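Local coordinates for protein endoglucanase FnCel5A (Fervidobacterium nodosum, PDB 3NCO) that is a glycoside hydrolase family 5 endoglucanase that probably cleaves internal beta-1,4-glucosidic bonds of cellulose, at residues A[17-22]-A[134-139]; A[205-210]-A[273-278]; A[117-122]-A[155-160]. All blocks are in the same frame, centred on the assembly; numbering follows the deposited sequence.

Contact 1: A[17-22]-A[134-139]; sequences NKMIGH and PDKLFF
The ring of Phe138 receives Ile20 at its edge rather than over a face. CG1 of Ile20 stands 3.5 Å from CE2 of Phe138, and CD1 of Ile20, 3.9 Å from the same CE2, lies in the ring plane. Asp135 O also lies in that plane at the rim, so a backbone carbonyl and an aliphatic branch share the perimeter. With CG1 of Ile20 anti to the carbonyl carbon (chi1 -61°) and CD1 continuing in an extended line from it, the branch reaches across to the ring.

Beside this pair, the selenomethionine at Met19 makes a contact nearer the surface. Its chain bends at chi3 (46°), bringing the methyl CE to 3.5 Å from CG of Lys136. The two chains meet at about a right angle, and the lysine runs on, extended, beyond the touch. No hydrogen bond joins the segments.

Helix 12-20 lies across the N-terminal end of the barrel. The side chain of Asn17 is hydrogen-bonded to Ile256 O and Ser289 OG, and Ile20 O to Ser57 OG, at the starts of three other strands. Val97, which begins strand 97-101, touches both Met19 and Phe138, while Ile173 adds to the packing round Phe138.

Contact 2: A[205-210]-A[273-278]; sequences YEPFNF and VKWTKT
A single hydrogen bond ties Trp275 to Glu206: the indole NE1 donates to the main-chain O of Glu206 over 2.7 Å. The acceptor sits at the indole edge, close to the ring plane, but the bond is bent, with an N-H...O angle of 144°, and the donor is tilted 22° from the carbonyl plane. That carbonyl belongs to the cis peptide preceding Pro207. The same proline is the N-cap residue of helix 208-211, so the indole grips the chain just where the helix starts. A weak bond from Phe208 N to Glu206 OE1 lies at the same start.

The contact joins the loop after one strand of the TIM barrel to the helix that follows the next strand. Residues 205-210 follow strand 198-204 directly, whereas 273-278 belong to helix 269-285, which comes after the next strand, 256-261. In family 5 enzymes the active site opens at this C-terminal end of the strands. The hydroxyl of Tyr205 is hydrogen-bonded to Glu260 of strand 256-261.

Apolar and aromatic contacts accompany the polar link. Phe210 places CD2 over one face of the indole and brings CE2 to 3.7 Å from Trp275 CB. Its ring is inclined at 46° to the five-membered ring of Trp275, their centroids 5.3 Å apart, an oblique meeting. Pro207 CD lies 4.1 Å from Trp275 CD1, and Tyr205 approaches with its CA, 4.1 Å from CZ2 of Trp275. Trp228 joins them, meeting Trp275 edge-to-face and also touching the Phe210 ring.

Within helix 269-285, Lys274 O accepts both Thr278 N and Thr278 OG1, the latter at 2.9 Å, from opposite faces of its carbonyl plane.

Contact 3: A[117-122]-A[155-160]; sequences PVLVEI and NELYPK. With PO4 (phosphate ion), chain E.
Leu157 reaches across to Leu119 and Val120 with its two methyl groups. Its CB does not head straight for the neighbouring helix; the turn comes at the next bond, where CG swings anti to the backbone N (chi1 176°) and the fork of the side chain is brought round to the interface. There the branches divide the work: CD2 meets CD2 of Leu119 at 4.0 Å, the two leucines crossing at a slant, and CD1 faces CG2 of Val120 at 4.3 Å. CG2 of Val120 also lies 4.1 Å from CB of Lys160, beyond which the extended lysine chain leads off. Leu108 of helix 106-110 packs on both leucines.

Near the start of helix 151-168, Asn155 ND2 donates to O4 of a phosphate ion over 3.0 Å at a fairly straight 158°. The ion, probably from the crystallisation liquor, is also hydrogen-bonded to Thr152 OG1.

The segment axes approach to 9.7 Å and run in the same sense, with a signed crossing angle of -24°. Such alignment is that of adjacent outer helices in a TIM barrel, here the helices on either side of strand 137-140 in the chain.

How the contacts relate
Together the three contacts sample different levels and sides of one eight-stranded beta/alpha barrel. Contact 1 lies at the N-terminal end of the strands, and contact 2 belongs to the opposite, C-terminal end, where the family 5 active site opens; their centres are 25 Å apart. Contact 3 lies in the outer helical layer, 22 Å from contact 1 between centres. Strand 137-140 links these two directly, since it follows helix 112-130 and precedes helix 151-168. Contacts 2 and 3 are on opposite sides of the chain's centre, about 33 Å apart between centres and 19 Å between nearest atoms. The phosphate is held by Asn155 of contact 3, a residue that does not touch segment 117-122.

Contact 1: A[17-22]-A[134-139]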
loop_
_atom_site.group_PDB
_atom_site.type_symbol
_atom_site.label_atom_id
_atom_site.label_comp_id
_atom_site.label_asym_id
_atom_site.label_seq_id
_atom_site.Cartn_x
_atom_site.Cartn_y
_atom_site.Cartn_z
ATOM N N ASN A 17 1.805 -8.782 -11.083
ATOM C CA ASN A 17 1.939 -8.844 -9.601
ATOM C C ASN A 17 3.347 -9.265 -9.205
ATOM O O ASN A 17 3.921 -8.714 -8.277
ATOM C CB ASN A 17 0.897 -9.804 -9.001
ATOM C CG ASN A 17 0.844 -9.737 -7.490
ATOM O OD1 ASN A 17 0.716 -8.672 -6.895
ATOM N ND2 ASN A 17 0.881 -10.908 -6.869
ATOM N N LYS A 18 3.942 -10.183 -9.977
ATOM C CA LYS A 18 5.331 -10.627 -9.694
ATOM C C LYS A 18 6.339 -9.497 -9.865
ATOM O O LYS A 18 7.409 -9.476 -9.211
ATOM C CB LYS A 18 5.708 -11.794 -10.624
ATOM C CG LYS A 18 5.200 -13.091 -10.103
ATOM C CD LYS A 18 5.372 -14.209 -11.138
ATOM C CE LYS A 18 6.654 -14.996 -10.875
ATOM N NZ LYS A 18 7.886 -14.156 -11.085
HETATM N N MSE A 19 6.003 -8.556 -10.748
HETATM C CA MSE A 19 6.839 -7.358 -10.933
HETATM C C MSE A 19 6.877 -6.446 -9.703
HETATM O O MSE A 19 7.886 -5.747 -9.471
HETATM C CB MSE A 19 6.406 -6.593 -12.160
HETATM C CG MSE A 19 6.730 -7.306 -13.462
HETATM SE SE MSE A 19 5.844 -6.302 -14.939
HETATM C CE MSE A 19 6.312 -4.475 -14.500
ATOM N N ILE A 20 5.803 -6.451 -8.915
ATOM C CA ILE A 20 5.837 -5.734 -7.616
ATOM C C ILE A 20 6.961 -6.320 -6.745
ATOM O O ILE A 20 7.682 -5.584 -6.066
ATOM C CB ILE A 20 4.465 -5.790 -6.880
ATOM C CG1 ILE A 20 3.398 -5.111 -7.765
ATOM C CG2 ILE A 20 4.551 -5.134 -5.481
ATOM C CD1 ILE A 20 1.992 -5.259 -7.140
ATOM N N GLY A 21 7.079 -7.644 -6.768
ATOM C CA GLY A 21 8.151 -8.313 -6.057
ATOM C C GLY A 21 8.272 -7.949 -4.582
ATOM O O GLY A 21 7.360 -8.131 -3.800
ATOM N N HIS A 22 9.459 -7.495 -4.192
ATOM C CA HIS A 22 9.663 -6.981 -2.860
ATOM C C HIS A 22 9.823 -5.465 -2.909
ATOM O O HIS A 22 10.807 -4.947 -3.463
ATOM C CB HIS A 22 10.897 -7.609 -2.228
ATOM C CG HIS A 22 10.778 -9.085 -1.956
ATOM N ND1 HIS A 22 10.550 -10.014 -2.948
ATOM C CD2 HIS A 22 10.923 -9.800 -0.808
ATOM C CE1 HIS A 22 10.549 -11.233 -2.425
ATOM N NE2 HIS A 22 10.769 -11.132 -1.128
ATOM N N PRO A 134 4.411 4.390 -18.818
ATOM C CA PRO A 134 4.712 2.960 -19.004
ATOM C C PRO A 134 3.887 2.060 -18.077
ATOM O O PRO A 134 3.419 2.507 -17.006
ATOM C CB PRO A 134 6.165 2.829 -18.559
ATOM C CG PRO A 134 6.701 4.142 -18.341
ATOM C CD PRO A 134 5.632 5.193 -18.579
ATOM N N ASP A 135 3.775 0.784 -18.451
ATOM C CA ASP A 135 2.918 -0.135 -17.695
ATOM C C ASP A 135 3.487 -0.551 -16.318
ATOM O O ASP A 135 2.808 -1.263 -15.577
ATOM C CB ASP A 135 2.571 -1.361 -18.546
ATOM C CG ASP A 135 3.790 -2.212 -18.899
ATOM O OD1 ASP A 135 4.955 -1.954 -18.486
ATOM O OD2 ASP A 135 3.552 -3.205 -19.618
ATOM N N LYS A 136 4.682 -0.046 -15.983
ATOM C CA LYS A 136 5.353 -0.282 -14.699
ATOM C C LYS A 136 4.833 0.705 -13.641
ATOM O O LYS A 136 5.257 0.642 -12.514
ATOM C CB LYS A 136 6.871 -0.132 -14.843
ATOM C CG LYS A 136 7.478 -1.341 -15.557
ATOM C CD LYS A 136 8.807 -0.960 -16.179
ATOM C CE LYS A 136 9.318 -2.158 -17.027
ATOM N NZ LYS A 136 10.498 -1.753 -17.821
ATOM N N LEU A 137 3.960 1.625 -14.058
ATOM C CA LEU A 137 3.131 2.414 -13.117
ATOM C C LEU A 137 1.763 1.730 -12.949
ATOM O O LEU A 137 1.021 1.593 -13.937
ATOM C CB LEU A 137 2.878 3.830 -13.637
ATOM C CG LEU A 137 1.946 4.705 -12.782
ATOM C CD1 LEU A 137 2.571 5.044 -11.390
ATOM C CD2 LEU A 137 1.581 5.978 -13.562
ATOM N N PHE A 138 1.434 1.423 -11.691
ATOM C CA PHE A 138 0.131 0.823 -11.307
ATOM C C PHE A 138 -0.714 1.830 -10.527
ATOM O O PHE A 138 -0.138 2.655 -9.790
ATOM C CB PHE A 138 0.350 -0.376 -10.355
ATOM C CG PHE A 138 1.105 -1.530 -10.961
ATOM C CD1 PHE A 138 1.479 -1.553 -12.277
ATOM C CD2 PHE A 138 1.362 -2.653 -10.178
ATOM C CE1 PHE A 138 2.248 -2.636 -12.793
ATOM C CE2 PHE A 138 2.077 -3.745 -10.681
ATOM C CZ PHE A 138 2.545 -3.730 -11.992
ATOM N N PHE A 139 -2.053 1.767 -10.669
ATOM C CA PHE A 139 -2.920 2.623 -9.854
ATOM C C PHE A 139 -3.491 1.825 -8.687
ATOM O O PHE A 139 -3.588 0.594 -8.781
ATOM C CB PHE A 139 -4.122 3.096 -10.669
ATOM C CG PHE A 139 -3.756 4.010 -11.808
ATOM C CD1 PHE A 139 -2.501 4.627 -11.801
ATOM C CD2 PHE A 139 -4.683 4.307 -12.851
ATOM C CE1 PHE A 139 -2.108 5.467 -12.810
ATOM C CE2 PHE A 139 -4.328 5.190 -13.888
ATOM C CZ PHE A 139 -3.039 5.799 -13.866
#

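Contact 2: A[205-210]-A[273-278]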
loop_
_atom_site.group_PDB
_atom_site.type_symbol
_atom_site.label_atom_id
_atom_site.label_comp_id
_atom_site.label_asym_id
_atom_site.label_seq_id
_atom_site.Cartn_x
_atom_site.Cartn_y
_atom_site.Cartn_z
ATOM N N TYR A 205 -0.693 -6.506 10.022
ATOM C CA TYR A 205 -0.094 -5.985 11.251
ATOM C C TYR A 205 -0.438 -6.821 12.500
ATOM O O TYR A 205 -0.350 -6.326 13.631
ATOM C CB TYR A 205 -0.627 -4.577 11.469
ATOM C CG TYR A 205 -0.094 -3.586 10.457
ATOM C CD1 TYR A 205 1.208 -3.123 10.539
ATOM C CD2 TYR A 205 -0.936 -3.052 9.428
ATOM C CE1 TYR A 205 1.698 -2.183 9.665
ATOM C CE2 TYR A 205 -0.442 -2.091 8.546
ATOM C CZ TYR A 205 0.869 -1.655 8.659
ATOM O OH TYR A 205 1.373 -0.692 7.825
ATOM N N GLU A 206 -0.790 -8.091 12.306
ATOM C CA GLU A 206 -1.039 -8.979 13.452
ATOM C C GLU A 206 0.240 -9.569 13.976
ATOM O O GLU A 206 1.135 -9.896 13.176
ATOM C CB GLU A 206 -1.974 -10.103 13.051
ATOM C CG GLU A 206 -3.279 -9.518 12.461
ATOM C CD GLU A 206 -3.898 -8.502 13.405
ATOM O OE1 GLU A 206 -3.955 -8.732 14.636
ATOM O OE2 GLU A 206 -4.297 -7.413 12.960
ATOM N N PRO A 207 0.333 -9.742 15.304
ATOM C CA PRO A 207 -0.581 -9.321 16.394
ATOM C C PRO A 207 -0.522 -7.806 16.525
ATOM O O PRO A 207 0.587 -7.253 16.624
ATOM C CB PRO A 207 0.017 -10.013 17.648
ATOM C CG PRO A 207 0.865 -11.089 17.075
ATOM C CD PRO A 207 1.453 -10.533 15.828
ATOM N N PHE A 208 -1.677 -7.134 16.469
ATOM C CA PHE A 208 -1.704 -5.672 16.471
ATOM C C PHE A 208 -1.103 -5.115 17.755
ATOM O O PHE A 208 -0.453 -4.055 17.715
ATOM C CB PHE A 208 -3.137 -5.171 16.293
ATOM C CG PHE A 208 -3.238 -3.777 15.805
ATOM C CD1 PHE A 208 -3.177 -3.519 14.439
ATOM C CD2 PHE A 208 -3.457 -2.707 16.691
ATOM C CE1 PHE A 208 -3.287 -2.221 13.943
ATOM C CE2 PHE A 208 -3.592 -1.373 16.179
ATOM C CZ PHE A 208 -3.504 -1.161 14.809
ATOM N N ASN A 209 -1.262 -5.855 18.869
ATOM C CA ASN A 209 -0.668 -5.378 20.122
ATOM C C ASN A 209 0.852 -5.535 20.127
ATOM O O ASN A 209 1.543 -4.956 20.988
ATOM C CB ASN A 209 -1.355 -5.978 21.375
ATOM C CG ASN A 209 -1.051 -7.470 21.580
ATOM O OD1 ASN A 209 -0.455 -8.137 20.716
ATOM N ND2 ASN A 209 -1.526 -8.012 22.701
ATOM N N PHE A 210 1.374 -6.297 19.150
ATOM C CA PHE A 210 2.817 -6.337 18.940
ATOM C C PHE A 210 3.280 -5.246 17.975
ATOM O O PHE A 210 4.196 -4.472 18.288
ATOM C CB PHE A 210 3.322 -7.705 18.462
ATOM C CG PHE A 210 4.774 -7.665 18.039
ATOM C CD1 PHE A 210 5.787 -7.525 18.998
ATOM C CD2 PHE A 210 5.131 -7.654 16.702
ATOM C CE1 PHE A 210 7.114 -7.411 18.617
ATOM C CE2 PHE A 210 6.459 -7.530 16.295
ATOM C CZ PHE A 210 7.456 -7.416 17.250
ATOM N N VAL A 273 12.697 -7.887 13.928
ATOM C CA VAL A 273 13.484 -8.553 12.905
ATOM C C VAL A 273 12.892 -9.941 12.597
ATOM O O VAL A 273 12.717 -10.291 11.399
ATOM C CB VAL A 273 14.962 -8.661 13.377
ATOM C CG1 VAL A 273 15.707 -9.738 12.578
ATOM C CG2 VAL A 273 15.644 -7.317 13.247
ATOM N N LYS A 274 12.576 -10.692 13.665
ATOM C CA LYS A 274 11.951 -12.025 13.513
ATOM C C LYS A 274 10.546 -11.960 12.878
ATOM O O LYS A 274 10.219 -12.771 11.994
ATOM C CB LYS A 274 11.869 -12.731 14.847
ATOM C CG LYS A 274 13.211 -13.238 15.340
ATOM C CD LYS A 274 13.032 -14.055 16.643
ATOM C CE LYS A 274 14.360 -14.312 17.355
ATOM N NZ LYS A 274 15.401 -14.803 16.409
ATOM N N TRP A 275 9.709 -11.038 13.363
ATOM C CA TRP A 275 8.336 -10.892 12.830
ATOM C C TRP A 275 8.392 -10.512 11.354
ATOM O O TRP A 275 7.700 -11.112 10.528
ATOM C CB TRP A 275 7.552 -9.848 13.659
ATOM C CG TRP A 275 6.106 -9.692 13.248
ATOM C CD1 TRP A 275 5.014 -10.367 13.775
ATOM C CD2 TRP A 275 5.582 -8.787 12.258
ATOM N NE1 TRP A 275 3.858 -9.942 13.149
ATOM C CE2 TRP A 275 4.183 -8.984 12.219
ATOM C CE3 TRP A 275 6.170 -7.843 11.389
ATOM C CZ2 TRP A 275 3.356 -8.286 11.328
ATOM C CZ3 TRP A 275 5.340 -7.130 10.506
ATOM C CH2 TRP A 275 3.955 -7.378 10.492
ATOM N N THR A 276 9.254 -9.542 11.024
ATOM C CA THR A 276 9.294 -9.050 9.642
ATOM C C THR A 276 9.728 -10.143 8.683
ATOM O O THR A 276 9.152 -10.314 7.595
ATOM C CB THR A 276 10.193 -7.795 9.547
ATOM O OG1 THR A 276 9.704 -6.823 10.483
ATOM C CG2 THR A 276 10.173 -7.188 8.125
ATOM N N LYS A 277 10.737 -10.912 9.121
ATOM C CA LYS A 277 11.271 -11.975 8.294
ATOM C C LYS A 277 10.231 -13.050 8.074
ATOM O O LYS A 277 10.101 -13.565 6.963
ATOM C CB LYS A 277 12.472 -12.599 9.030
ATOM C CG LYS A 277 13.120 -13.765 8.343
ATOM C CD LYS A 277 14.081 -14.376 9.358
ATOM C CE LYS A 277 15.379 -14.870 8.724
ATOM N NZ LYS A 277 15.251 -15.522 7.369
ATOM N N THR A 278 9.482 -13.396 9.134
ATOM C CA THR A 278 8.478 -14.453 9.069
ATOM C C THR A 278 7.328 -14.043 8.140
ATOM O O THR A 278 6.898 -14.800 7.292
ATOM C CB THR A 278 7.936 -14.755 10.479
ATOM O OG1 THR A 278 8.991 -15.301 11.278
ATOM C CG2 THR A 278 6.785 -15.737 10.460
#

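Contact 3: A[117-122]-A[155-160]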
loop_
_atom_site.group_PDB
_atom_site.type_symbol
_atom_site.label_atom_id
_atom_site.label_comp_id
_atom_site.label_asym_id
_atom_site.label_seq_id
_atom_site.Cartn_x
_atom_site.Cartn_y
_atom_site.Cartn_z
ATOM N N PRO A 117 -18.312 10.230 -4.983
ATOM C CA PRO A 117 -18.210 10.924 -6.255
ATOM C C PRO A 117 -17.000 11.836 -6.382
ATOM O O PRO A 117 -16.581 12.104 -7.506
ATOM C CB PRO A 117 -19.497 11.748 -6.302
ATOM C CG PRO A 117 -20.480 10.949 -5.474
ATOM C CD PRO A 117 -19.621 10.454 -4.341
ATOM N N VAL A 118 -16.443 12.304 -5.253
ATOM C CA VAL A 118 -15.257 13.152 -5.316
ATOM C C VAL A 118 -14.054 12.257 -5.655
ATOM O O VAL A 118 -13.221 12.611 -6.485
ATOM C CB VAL A 118 -15.025 13.946 -3.995
ATOM C CG1 VAL A 118 -13.748 14.785 -4.080
ATOM C CG2 VAL A 118 -16.254 14.806 -3.670
ATOM N N LEU A 119 -13.993 11.063 -5.056
ATOM C CA LEU A 119 -12.950 10.110 -5.413
ATOM C C LEU A 119 -13.030 9.755 -6.893
ATOM O O LEU A 119 -12.003 9.654 -7.586
ATOM C CB LEU A 119 -13.073 8.832 -4.545
ATOM C CG LEU A 119 -12.007 7.772 -4.815
ATOM C CD1 LEU A 119 -10.621 8.243 -4.362
ATOM C CD2 LEU A 119 -12.492 6.523 -4.074
ATOM N N VAL A 120 -14.264 9.560 -7.382
ATOM C CA VAL A 120 -14.392 9.252 -8.821
ATOM C C VAL A 120 -13.736 10.370 -9.665
ATOM O O VAL A 120 -13.004 10.092 -10.657
ATOM C CB VAL A 120 -15.848 9.039 -9.250
ATOM C CG1 VAL A 120 -15.961 8.934 -10.729
ATOM C CG2 VAL A 120 -16.416 7.741 -8.620
ATOM N N GLU A 121 -14.019 11.634 -9.324
ATOM C CA GLU A 121 -13.451 12.769 -10.083
ATOM C C GLU A 121 -11.936 12.880 -9.920
ATOM O O GLU A 121 -11.233 13.159 -10.892
ATOM C CB GLU A 121 -14.083 14.082 -9.655
ATOM C CG GLU A 121 -15.578 14.197 -9.994
ATOM C CD GLU A 121 -15.891 13.848 -11.460
ATOM O OE1 GLU A 121 -15.254 14.428 -12.368
ATOM O OE2 GLU A 121 -16.756 12.985 -11.728
ATOM N N ILE A 122 -11.427 12.607 -8.723
ATOM C CA ILE A 122 -9.956 12.565 -8.527
ATOM C C ILE A 122 -9.344 11.572 -9.486
ATOM O O ILE A 122 -8.406 11.878 -10.221
ATOM C CB ILE A 122 -9.594 12.207 -7.053
ATOM C CG1 ILE A 122 -9.861 13.429 -6.185
ATOM C CG2 ILE A 122 -8.110 11.734 -6.915
ATOM C CD1 ILE A 122 -9.917 13.132 -4.686
ATOM N N ASN A 155 -17.788 -1.981 -2.347
ATOM C CA ASN A 155 -18.012 -2.863 -3.467
ATOM C C ASN A 155 -18.802 -2.087 -4.522
ATOM O O ASN A 155 -18.709 -2.377 -5.728
ATOM C CB ASN A 155 -18.830 -4.088 -3.002
ATOM C CG ASN A 155 -17.958 -5.142 -2.391
ATOM O OD1 ASN A 155 -16.789 -5.190 -2.701
ATOM N ND2 ASN A 155 -18.494 -5.950 -1.511
ATOM N N GLU A 156 -19.589 -1.118 -4.056
ATOM C CA GLU A 156 -20.379 -0.278 -4.959
ATOM C C GLU A 156 -19.560 0.834 -5.614
ATOM O O GLU A 156 -19.741 1.156 -6.811
ATOM C CB GLU A 156 -21.614 0.312 -4.254
ATOM C CG GLU A 156 -22.589 -0.815 -3.784
ATOM C CD GLU A 156 -23.675 -0.394 -2.751
ATOM O OE1 GLU A 156 -24.631 -1.209 -2.549
ATOM O OE2 GLU A 156 -23.569 0.682 -2.116
ATOM N N LEU A 157 -18.657 1.422 -4.810
ATOM C CA LEU A 157 -17.864 2.549 -5.225
ATOM C C LEU A 157 -16.680 2.259 -6.160
ATOM O O LEU A 157 -16.499 2.937 -7.178
ATOM C CB LEU A 157 -17.357 3.292 -3.949
ATOM C CG LEU A 157 -16.423 4.478 -4.197
ATOM C CD1 LEU A 157 -17.125 5.517 -5.065
ATOM C CD2 LEU A 157 -16.013 5.105 -2.849
ATOM N N TYR A 158 -15.823 1.301 -5.768
ATOM C CA TYR A 158 -14.604 1.085 -6.505
ATOM C C TYR A 158 -14.861 0.770 -7.988
ATOM O O TYR A 158 -14.101 1.278 -8.814
ATOM C CB TYR A 158 -13.632 0.094 -5.812
ATOM C CG TYR A 158 -13.799 -1.358 -6.186
ATOM C CD1 TYR A 158 -14.349 -2.295 -5.279
ATOM C CD2 TYR A 158 -13.379 -1.815 -7.438
ATOM C CE1 TYR A 158 -14.504 -3.630 -5.617
ATOM C CE2 TYR A 158 -13.517 -3.159 -7.793
ATOM C CZ TYR A 158 -14.083 -4.050 -6.883
ATOM O OH TYR A 158 -14.191 -5.382 -7.258
ATOM N N PRO A 159 -15.947 -0.013 -8.338
ATOM C CA PRO A 159 -16.166 -0.193 -9.790
ATOM C C PRO A 159 -16.503 1.094 -10.506
ATOM O O PRO A 159 -16.176 1.180 -11.695
ATOM C CB PRO A 159 -17.333 -1.207 -9.865
ATOM C CG PRO A 159 -17.283 -1.933 -8.506
ATOM C CD PRO A 159 -16.953 -0.777 -7.561
ATOM N N LYS A 160 -17.128 2.079 -9.837
ATOM C CA LYS A 160 -17.381 3.351 -10.530
ATOM C C LYS A 160 -16.063 4.047 -10.810
ATOM O O LYS A 160 -15.831 4.586 -11.924
ATOM C CB LYS A 160 -18.270 4.239 -9.688
ATOM C CG LYS A 160 -19.636 3.577 -9.438
ATOM C CD LYS A 160 -20.528 4.460 -8.594
ATOM C CE LYS A 160 -21.851 3.733 -8.317
ATOM N NZ LYS A 160 -22.643 4.456 -7.281
HETATM P P PO4 E . -22.350 -6.649 -0.596
HETATM O O1 PO4 E . -21.526 -7.258 0.527
HETATM O O2 PO4 E . -23.025 -7.726 -1.446
HETATM O O3 PO4 E . -23.426 -5.811 0.095
HETATM O O4 PO4 E . -21.456 -5.876 -1.579
#